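DynF (PDB 6UBL) is of unknown function but belongs to the dynemicin (enediyne) biosynthesis pathway and, as a beta-barrel protein holding a bound palmitic acid, probably binds a long lipid-like molecule. Local coordinates at residues R11-E16 / Y82-E87; C108-Q113 / M133-I138; P126-C131 / I158-S163. All coordinates share one frame; numbering follows the deposited sequence.

Contact 1 of 3, residues R11-E16 / Y82-E87; sequences RPVQTE and YTNLIE
Asn-84 is where the loop 11-16 is gripped by strand 82-87, and its carboxamide does the work. With CG anti to its own carbonyl carbon (chi1 -72°), the group reaches toward the loop and meets its backbone at two points. ND2 gives a hydrogen to Arg-11 O at 2.8 Å, lying in the plane of that carbonyl, while OD1 takes the N-H of Val-13 at 2.9 Å, the donor sitting above the carboxamide plane. ND2 also donates to Thr-83 O within the strand, so three bonds fix the rotation of the amide. An alanine here would lack both polar atoms, and residues 11-13 would probably be held less firmly on the strand. Beside this grip Val-13 packs tightly, its CG2 3.8 Å from Tyr-82 CB.

Toward the subunit interface, the extended Arg-11 side chain crosses obliquely over one face of the Tyr-82 ring. CD lies over the ring in a CH-pi contact, and CZ stands 4.7 Å from the ring centroid in a cation-pi interaction. The guanidinium is turned edge-on, 88° from the ring plane, so that NH1 sits over the ring face near its rim, by CE2. Its NE bonds to Asp-188 O of the second subunit, whose Pro-191 also packs on Tyr-82.

Farther along the loop the packing thins out: Thr-15 CG2 and Ile-86 CG2 meet tip to tip at 4.2 Å, and Gln-14 and Glu-16 are exposed, Gln-14 NE2 bonding to Glu-16 O. This is an N-terminal loop laid obliquely over a barrel strand and pinned by an asparagine whose ND2 and OD1 straddle Pro-12, much as the N-H and C=O of one residue do in a parallel beta bridge, though one of the two bonds is out of plane.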
loop_
_atom_site.group_PDB
_atom_site.type_symbol
_atom_site.label_atom_id
_atom_site.label_comp_id
_atom_site.label_asym_id
_atom_site.label_seq_id
_atom_site.Cartn_x
_atom_site.Cartn_y
_atom_site.Cartn_z
ATOM N N ARG A 11 -2.953 -10.217 8.259
ATOM C CA ARG A 11 -3.572 -11.291 9.025
ATOM C C ARG A 11 -3.303 -11.121 10.515
ATOM O O ARG A 11 -2.146 -10.935 10.913
ATOM C CB ARG A 11 -3.000 -12.617 8.567
ATOM C CG ARG A 11 -3.723 -13.811 9.093
ATOM C CD ARG A 11 -3.124 -15.072 8.521
ATOM N NE ARG A 11 -3.929 -16.221 8.874
ATOM C CZ ARG A 11 -3.525 -17.483 8.800
ATOM N NH1 ARG A 11 -2.298 -17.767 8.392
ATOM N NH2 ARG A 11 -4.348 -18.462 9.145
ATOM N N PRO A 12 -4.326 -11.188 11.368
ATOM C CA PRO A 12 -4.064 -11.135 12.812
ATOM C C PRO A 12 -3.290 -12.345 13.314
ATOM O O PRO A 12 -3.482 -13.474 12.853
ATOM C CB PRO A 12 -5.465 -11.065 13.436
ATOM C CG PRO A 12 -6.357 -10.574 12.339
ATOM C CD PRO A 12 -5.771 -11.128 11.071
ATOM N N VAL A 13 -2.401 -12.085 14.272
ATOM C CA VAL A 13 -1.585 -13.102 14.926
ATOM C C VAL A 13 -1.778 -12.967 16.430
ATOM O O VAL A 13 -1.740 -11.857 16.968
ATOM C CB VAL A 13 -0.099 -12.933 14.562
ATOM C CG1 VAL A 13 0.765 -13.873 15.378
ATOM C CG2 VAL A 13 0.114 -13.160 13.064
ATOM N N GLN A 14 -1.969 -14.097 17.103
ATOM C CA GLN A 14 -2.213 -14.096 18.538
ATOM C C GLN A 14 -0.940 -13.766 19.301
ATOM O O GLN A 14 0.158 -14.199 18.937
ATOM C CB GLN A 14 -2.722 -15.464 18.973
ATOM C CG GLN A 14 -2.804 -15.649 20.477
ATOM C CD GLN A 14 -3.782 -16.747 20.866
ATOM O OE1 GLN A 14 -4.877 -16.842 20.310
ATOM N NE2 GLN A 14 -3.387 -17.585 21.821
ATOM N N THR A 15 -1.095 -12.990 20.374
ATOM C CA THR A 15 0.007 -12.707 21.284
ATOM C C THR A 15 -0.166 -13.402 22.623
ATOM O O THR A 15 0.820 -13.619 23.326
ATOM C CB THR A 15 0.155 -11.204 21.562
ATOM O OG1 THR A 15 -1.006 -10.709 22.219
ATOM C CG2 THR A 15 0.382 -10.434 20.268
ATOM N N GLU A 16 -1.402 -13.696 23.028
ATOM C CA GLU A 16 -1.617 -14.349 24.311
ATOM C C GLU A 16 -0.862 -15.667 24.357
ATOM O O GLU A 16 -0.931 -16.470 23.422
ATOM C CB GLU A 16 -3.110 -14.609 24.520
ATOM C CG GLU A 16 -3.858 -13.416 25.052
ATOM C CD GLU A 16 -3.474 -13.091 26.480
ATOM O OE1 GLU A 16 -2.926 -13.978 27.176
ATOM O OE2 GLU A 16 -3.708 -11.943 26.909
ATOM N N TYR A 82 3.662 -15.658 9.839
ATOM C CA TYR A 82 2.843 -14.455 9.813
ATOM C C TYR A 82 3.217 -13.587 11.004
ATOM O O TYR A 82 3.511 -14.093 12.087
ATOM C CB TYR A 82 1.368 -14.847 9.862
ATOM C CG TYR A 82 0.985 -15.526 8.570
ATOM C CD1 TYR A 82 0.573 -14.787 7.476
ATOM C CD2 TYR A 82 1.118 -16.902 8.426
ATOM C CE1 TYR A 82 0.261 -15.391 6.279
ATOM C CE2 TYR A 82 0.812 -17.525 7.230
ATOM C CZ TYR A 82 0.377 -16.756 6.163
ATOM O OH TYR A 82 0.065 -17.361 4.963
ATOM N N THR A 83 3.235 -12.281 10.799
ATOM C CA THR A 83 3.741 -11.353 11.799
ATOM C C THR A 83 2.728 -10.244 12.028
ATOM O O THR A 83 1.942 -9.908 11.146
ATOM C CB THR A 83 5.063 -10.725 11.338
ATOM O OG1 THR A 83 4.840 -10.003 10.124
ATOM C CG2 THR A 83 6.130 -11.789 11.099
ATOM N N ASN A 84 2.735 -9.692 13.238
ATOM C CA ASN A 84 2.077 -8.423 13.506
ATOM C C ASN A 84 3.098 -7.522 14.191
ATOM O O ASN A 84 3.806 -7.964 15.098
ATOM C CB ASN A 84 0.886 -8.515 14.474
ATOM C CG ASN A 84 -0.363 -9.188 13.901
ATOM O OD1 ASN A 84 -1.313 -9.435 14.652
ATOM N ND2 ASN A 84 -0.393 -9.461 12.598
ATOM N N LEU A 85 3.134 -6.252 13.803
ATOM C CA LEU A 85 3.917 -5.241 14.504
ATOM C C LEU A 85 3.013 -4.690 15.602
ATOM O O LEU A 85 2.003 -4.047 15.313
ATOM C CB LEU A 85 4.348 -4.153 13.524
ATOM C CG LEU A 85 5.090 -2.940 14.054
ATOM C CD1 LEU A 85 6.342 -3.356 14.797
ATOM C CD2 LEU A 85 5.432 -2.000 12.898
ATOM N N ILE A 86 3.351 -4.975 16.861
ATOM C CA ILE A 86 2.446 -4.679 17.970
ATOM C C ILE A 86 2.834 -3.455 18.793
ATOM O O ILE A 86 1.987 -2.939 19.547
ATOM C CB ILE A 86 2.214 -5.889 18.900
ATOM C CG1 ILE A 86 3.497 -6.284 19.645
ATOM C CG2 ILE A 86 1.677 -7.077 18.122
ATOM C CD1 ILE A 86 3.282 -7.411 20.664
ATOM N N GLU A 87 4.069 -2.978 18.674
ATOM C CA GLU A 87 4.468 -1.777 19.389
ATOM C C GLU A 87 5.740 -1.268 18.728
ATOM O O GLU A 87 6.545 -2.061 18.226
ATOM C CB GLU A 87 4.758 -2.065 20.874
ATOM C CG GLU A 87 4.768 -0.813 21.749
ATOM C CD GLU A 87 4.941 -1.118 23.224
ATOM O OE1 GLU A 87 5.241 -2.277 23.565
ATOM O OE2 GLU A 87 4.749 -0.196 24.054
#

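Contact 2 of 3, residues C108-Q113 / M133-I138; sequences CLSAGQ and MAVGAI
Ser-110 and Met-133 each come from their own strand and touch the backbone of the other, Ser-110 OG at Val-135 and Gly-136, Met-133 SD at Ala-111 and Gly-112. The serine OG, anti to its own carbonyl carbon (chi1 -67°), leans over Val-135 CA and accepts the N-H of Gly-136 at 3.0 Å. Met-133 starts with CG anti to its backbone N, then bends at chi2 and chi3 so that SD folds back onto the neighbouring backbone, 3.4 Å from Ala-111 C. Its side chain also touches the bound palmitic acid.

The antiparallel ladder here joins strands 108-115 and 129-141 of the beta barrel. Ala-111 and Ala-134 form its hydrogen-bonded pair: Ala-111 N to Ala-134 O is 3.1 Å, and Ala-134 N to Ala-111 O is 2.9 Å. Both methyls lie on one face of the sheet, Met-133 on the other. Gly-112 and Met-133 make the adjoining non-hydrogen-bonded pair, their CA atoms only 3.9 Å apart, a spacing that a CB on the glycine would violate by running into Met-133 CA.

Toward Cys-108, where the ladder of bridges ends, a water joins the two chains. It lies 2.6 Å from Ser-110 OG and within hydrogen-bonding distance of Cys-108 O and Gly-136 O.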
loop_
_atom_site.group_PDB
_atom_site.type_symbol
_atom_site.label_atom_id
_atom_site.label_comp_id
_atom_site.label_asym_id
_atom_site.label_seq_id
_atom_site.Cartn_x
_atom_site.Cartn_y
_atom_site.Cartn_z
ATOM N N CYS A 108 -5.222 0.685 13.749
ATOM C CA CYS A 108 -4.793 -0.119 12.616
ATOM C C CYS A 108 -4.038 -1.350 13.094
ATOM O O CYS A 108 -3.233 -1.269 14.031
ATOM C CB CYS A 108 -3.766 0.654 11.779
ATOM S SG CYS A 108 -4.328 2.189 11.092
ATOM N N LEU A 109 -4.280 -2.488 12.455
ATOM C CA LEU A 109 -3.434 -3.661 12.647
ATOM C C LEU A 109 -2.302 -3.620 11.617
ATOM O O LEU A 109 -2.547 -3.734 10.407
ATOM C CB LEU A 109 -4.220 -4.966 12.506
ATOM C CG LEU A 109 -3.283 -6.181 12.620
ATOM C CD1 LEU A 109 -2.746 -6.316 14.050
ATOM C CD2 LEU A 109 -3.942 -7.475 12.177
ATOM N N SER A 110 -1.065 -3.470 12.093
ATOM C CA SER A 110 0.119 -3.566 11.244
ATOM C C SER A 110 0.548 -5.028 11.182
ATOM O O SER A 110 0.764 -5.656 12.224
ATOM C CB SER A 110 1.245 -2.694 11.801
ATOM O OG SER A 110 0.914 -1.313 11.714
ATOM N N ALA A 111 0.627 -5.579 9.971
ATOM C CA ALA A 111 0.745 -7.019 9.791
ATOM C C ALA A 111 1.582 -7.338 8.562
ATOM O O ALA A 111 1.626 -6.570 7.600
ATOM C CB ALA A 111 -0.638 -7.668 9.695
ATOM N N GLY A 112 2.216 -8.503 8.591
ATOM C CA GLY A 112 3.103 -8.896 7.524
ATOM C C GLY A 112 3.307 -10.392 7.498
ATOM O O GLY A 112 2.613 -11.153 8.179
ATOM N N GLN A 113 4.265 -10.809 6.679
ATOM C CA GLN A 113 4.539 -12.229 6.526
ATOM C C GLN A 113 5.946 -12.441 5.992
ATOM O O GLN A 113 6.594 -11.521 5.475
ATOM C CB GLN A 113 3.505 -12.912 5.638
ATOM C CG GLN A 113 3.437 -12.366 4.228
ATOM C CD GLN A 113 2.226 -12.882 3.499
ATOM O OE1 GLN A 113 1.299 -12.130 3.198
ATOM N NE2 GLN A 113 2.217 -14.179 3.228
ATOM N N MET A 133 5.886 -6.060 5.697
ATOM C CA MET A 133 5.064 -5.576 6.799
ATOM C C MET A 133 4.337 -4.334 6.297
ATOM O O MET A 133 4.953 -3.459 5.679
ATOM C CB MET A 133 5.954 -5.232 8.004
ATOM C CG MET A 133 5.210 -4.776 9.251
ATOM S SD MET A 133 4.324 -6.112 10.093
ATOM C CE MET A 133 5.676 -6.897 10.995
ATOM N N ALA A 134 3.038 -4.261 6.570
ATOM C CA ALA A 134 2.187 -3.144 6.172
ATOM C C ALA A 134 1.797 -2.394 7.438
ATOM O O ALA A 134 1.179 -2.979 8.332
ATOM C CB ALA A 134 0.933 -3.660 5.454
ATOM N N VAL A 135 2.177 -1.118 7.529
ATOM C CA VAL A 135 2.194 -0.403 8.799
ATOM C C VAL A 135 1.298 0.823 8.774
ATOM O O VAL A 135 1.373 1.644 7.854
ATOM C CB VAL A 135 3.628 -0.004 9.187
ATOM C CG1 VAL A 135 3.648 0.832 10.458
ATOM C CG2 VAL A 135 4.489 -1.245 9.356
ATOM N N GLY A 136 0.499 0.970 9.828
ATOM C CA GLY A 136 -0.207 2.214 10.125
ATOM C C GLY A 136 0.488 2.939 11.262
ATOM O O GLY A 136 0.520 2.440 12.389
ATOM N N ALA A 137 1.056 4.107 10.980
ATOM C CA ALA A 137 1.903 4.808 11.930
ATOM C C ALA A 137 1.327 6.158 12.331
ATOM O O ALA A 137 0.429 6.701 11.682
ATOM C CB ALA A 137 3.309 5.016 11.344
ATOM N N ILE A 138 1.885 6.698 13.418
ATOM C CA ILE A 138 1.637 8.064 13.862
ATOM C C ILE A 138 2.982 8.769 13.923
ATOM O O ILE A 138 3.918 8.262 14.556
ATOM C CB ILE A 138 1.003 8.094 15.264
ATOM C CG1 ILE A 138 -0.297 7.278 15.289
ATOM C CG2 ILE A 138 0.760 9.542 15.700
ATOM C CD1 ILE A 138 -1.391 7.899 14.486
HETATM O O HOH W 1 -0.603 -0.029 13.416
#

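Contact 3 of 3, residues P126-C131 / I158-S163; sequences PSAKAC and IDDVRS
Four backbone hydrogen bonds make the first shell, two at each end of a short antiparallel pairing. Lys-129 N meets Val-161 O at 2.9 Å on a lone pair, and Val-161 N returns the bond to Lys-129 O. At the other end Cys-131 N and O pair with Ile-158 O and N. Between the two pairs, Ala-130 alone faces Asp-159 and Asp-160. Ala-128 CB rests against Asp-160 OD1.

Cys-131, Ile-158 and Val-161 pack on a common face: Cys-131 CB sits 3.8 Å from Val-161 CG2 and 4.0 Å from Ile-158 CB. Cys-131 also touches the bound palmitic acid. Lys-129 starts on this face, but its end leads away to Thr-116 OG1 and Trp-76. A water donates to both Cys-131 O and Asp-159 OD1, an aspartate held further by Tyr-176 and Arg-177 of the second subunit.

In the next shell Asp-160 takes Arg-162 side-on, NE to OD1 at 2.9 Å and NH2 to OD2 in a salt bridge. Asp-160 N also bonds to Glu-124 OE2, and its OD1 to Gly-125 N. With its positive backbone angles (phi 55°, psi 50°), Asp-160 marks the corner where the extra residue is absorbed: a beta bulge in an antiparallel barrel ladder.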
loop_
_atom_site.group_PDB
_atom_site.type_symbol
_atom_site.label_atom_id
_atom_site.label_comp_id
_atom_site.label_asym_id
_atom_site.label_seq_id
_atom_site.Cartn_x
_atom_site.Cartn_y
_atom_site.Cartn_z
ATOM N N PRO A 126 20.391 -18.936 -1.829
ATOM C CA PRO A 126 19.425 -19.947 -2.272
ATOM C C PRO A 126 18.569 -20.309 -1.075
ATOM O O PRO A 126 19.082 -20.461 0.035
ATOM C CB PRO A 126 20.309 -21.123 -2.708
ATOM C CG PRO A 126 21.634 -20.481 -3.074
ATOM C CD PRO A 126 21.787 -19.329 -2.113
ATOM N N SER A 127 17.254 -20.343 -1.275
ATOM C CA SER A 127 16.281 -20.655 -0.237
ATOM C C SER A 127 15.868 -19.434 0.575
ATOM O O SER A 127 15.025 -19.567 1.467
ATOM C CB SER A 127 16.749 -21.758 0.729
ATOM O OG SER A 127 17.042 -22.951 0.027
ATOM N N ALA A 128 16.496 -18.278 0.385
ATOM C CA ALA A 128 16.161 -17.128 1.214
ATOM C C ALA A 128 14.700 -16.737 1.007
ATOM O O ALA A 128 14.105 -16.962 -0.046
ATOM C CB ALA A 128 17.051 -15.933 0.863
ATOM N N LYS A 129 14.136 -16.105 2.017
ATOM C CA LYS A 129 12.739 -15.721 1.986
ATOM C C LYS A 129 12.590 -14.215 1.849
ATOM O O LYS A 129 13.570 -13.457 1.831
ATOM C CB LYS A 129 12.010 -16.280 3.211
ATOM C CG LYS A 129 12.004 -17.804 3.173
ATOM C CD LYS A 129 11.142 -18.413 4.262
ATOM C CE LYS A 129 11.277 -19.938 4.313
ATOM N NZ LYS A 129 10.705 -20.647 3.128
ATOM N N ALA A 130 11.337 -13.798 1.678
ATOM C CA ALA A 130 10.987 -12.395 1.543
ATOM C C ALA A 130 10.053 -12.036 2.683
ATOM O O ALA A 130 9.097 -12.759 2.968
ATOM C CB ALA A 130 10.297 -12.149 0.208
ATOM N N CYS A 131 10.329 -10.909 3.314
ATOM C CA CYS A 131 9.601 -10.404 4.464
ATOM C C CYS A 131 8.961 -9.077 4.098
ATOM O O CYS A 131 9.593 -8.223 3.471
ATOM C CB CYS A 131 10.587 -10.219 5.623
ATOM S SG CYS A 131 9.945 -9.455 7.111
ATOM N N ILE A 158 11.973 -6.609 3.617
ATOM C CA ILE A 158 13.320 -7.122 3.802
ATOM C C ILE A 158 13.461 -8.316 2.869
ATOM O O ILE A 158 12.709 -9.293 2.989
ATOM C CB ILE A 158 13.603 -7.549 5.253
ATOM C CG1 ILE A 158 13.381 -6.399 6.225
ATOM C CG2 ILE A 158 15.038 -8.071 5.347
ATOM C CD1 ILE A 158 13.440 -6.831 7.682
ATOM N N ASP A 159 14.443 -8.256 1.978
ATOM C CA ASP A 159 14.740 -9.335 1.050
ATOM C C ASP A 159 15.917 -10.138 1.585
ATOM O O ASP A 159 16.565 -9.765 2.571
ATOM C CB ASP A 159 15.028 -8.759 -0.337
ATOM C CG ASP A 159 13.828 -7.991 -0.907
ATOM O OD1 ASP A 159 12.698 -8.496 -0.816
ATOM O OD2 ASP A 159 14.024 -6.876 -1.427
ATOM N N ASP A 160 16.180 -11.273 0.933
ATOM C CA ASP A 160 17.309 -12.140 1.298
ATOM C C ASP A 160 17.250 -12.524 2.777
ATOM O O ASP A 160 18.245 -12.440 3.506
ATOM C CB ASP A 160 18.641 -11.475 0.933
ATOM C CG ASP A 160 19.785 -12.451 0.824
ATOM O OD1 ASP A 160 19.556 -13.680 0.853
ATOM O OD2 ASP A 160 20.945 -11.994 0.650
ATOM N N VAL A 161 16.078 -12.992 3.209
ATOM C CA VAL A 161 15.883 -13.397 4.598
ATOM C C VAL A 161 16.440 -14.803 4.781
ATOM O O VAL A 161 15.918 -15.768 4.217
ATOM C CB VAL A 161 14.408 -13.330 5.001
ATOM C CG1 VAL A 161 14.183 -13.965 6.365
ATOM C CG2 VAL A 161 13.920 -11.889 4.997
ATOM N N ARG A 162 17.496 -14.921 5.585
ATOM C CA ARG A 162 18.124 -16.206 5.861
ATOM C C ARG A 162 17.995 -16.608 7.318
ATOM O O ARG A 162 18.429 -17.701 7.689
ATOM C CB ARG A 162 19.609 -16.139 5.485
ATOM C CG ARG A 162 19.868 -15.606 4.094
ATOM C CD ARG A 162 21.350 -15.595 3.778
ATOM N NE ARG A 162 21.611 -14.854 2.547
ATOM C CZ ARG A 162 22.793 -14.795 1.941
ATOM N NH1 ARG A 162 23.836 -15.447 2.445
ATOM N NH2 ARG A 162 22.936 -14.085 0.832
ATOM N N SER A 163 17.397 -15.761 8.150
ATOM C CA SER A 163 17.075 -16.131 9.518
ATOM C C SER A 163 15.783 -15.427 9.901
ATOM O O SER A 163 15.440 -14.382 9.342
ATOM C CB SER A 163 18.174 -15.737 10.516
ATOM O OG SER A 163 18.305 -14.335 10.633
HETATM O O HOH W 2 10.150 -8.571 0.564
#

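Overall arrangement
Contact 1 closes along the chain before either of the others opens, whereas contacts 2 and 3 cross, their segments alternating. All three reach the run of strands 81-92, 108-115, 129-141 and 154-161; contact 1 does so through 82-87, its other half being a loop. Contacts 1 and 2 have centres about 10 Å apart and join directly: Leu-85 N probably bonds to Ser-110 O, and Thr-83 N to Gly-112 O. Contact 3 lies about 20 Å from the centre of each, yet shares strand 129-141 with contact 2. Thr-83, Met-133 and Cys-131 approach the palmitic acid, so strands 81-92 and 129-141 probably form part of the wall around it, and each contact touches the second subunit.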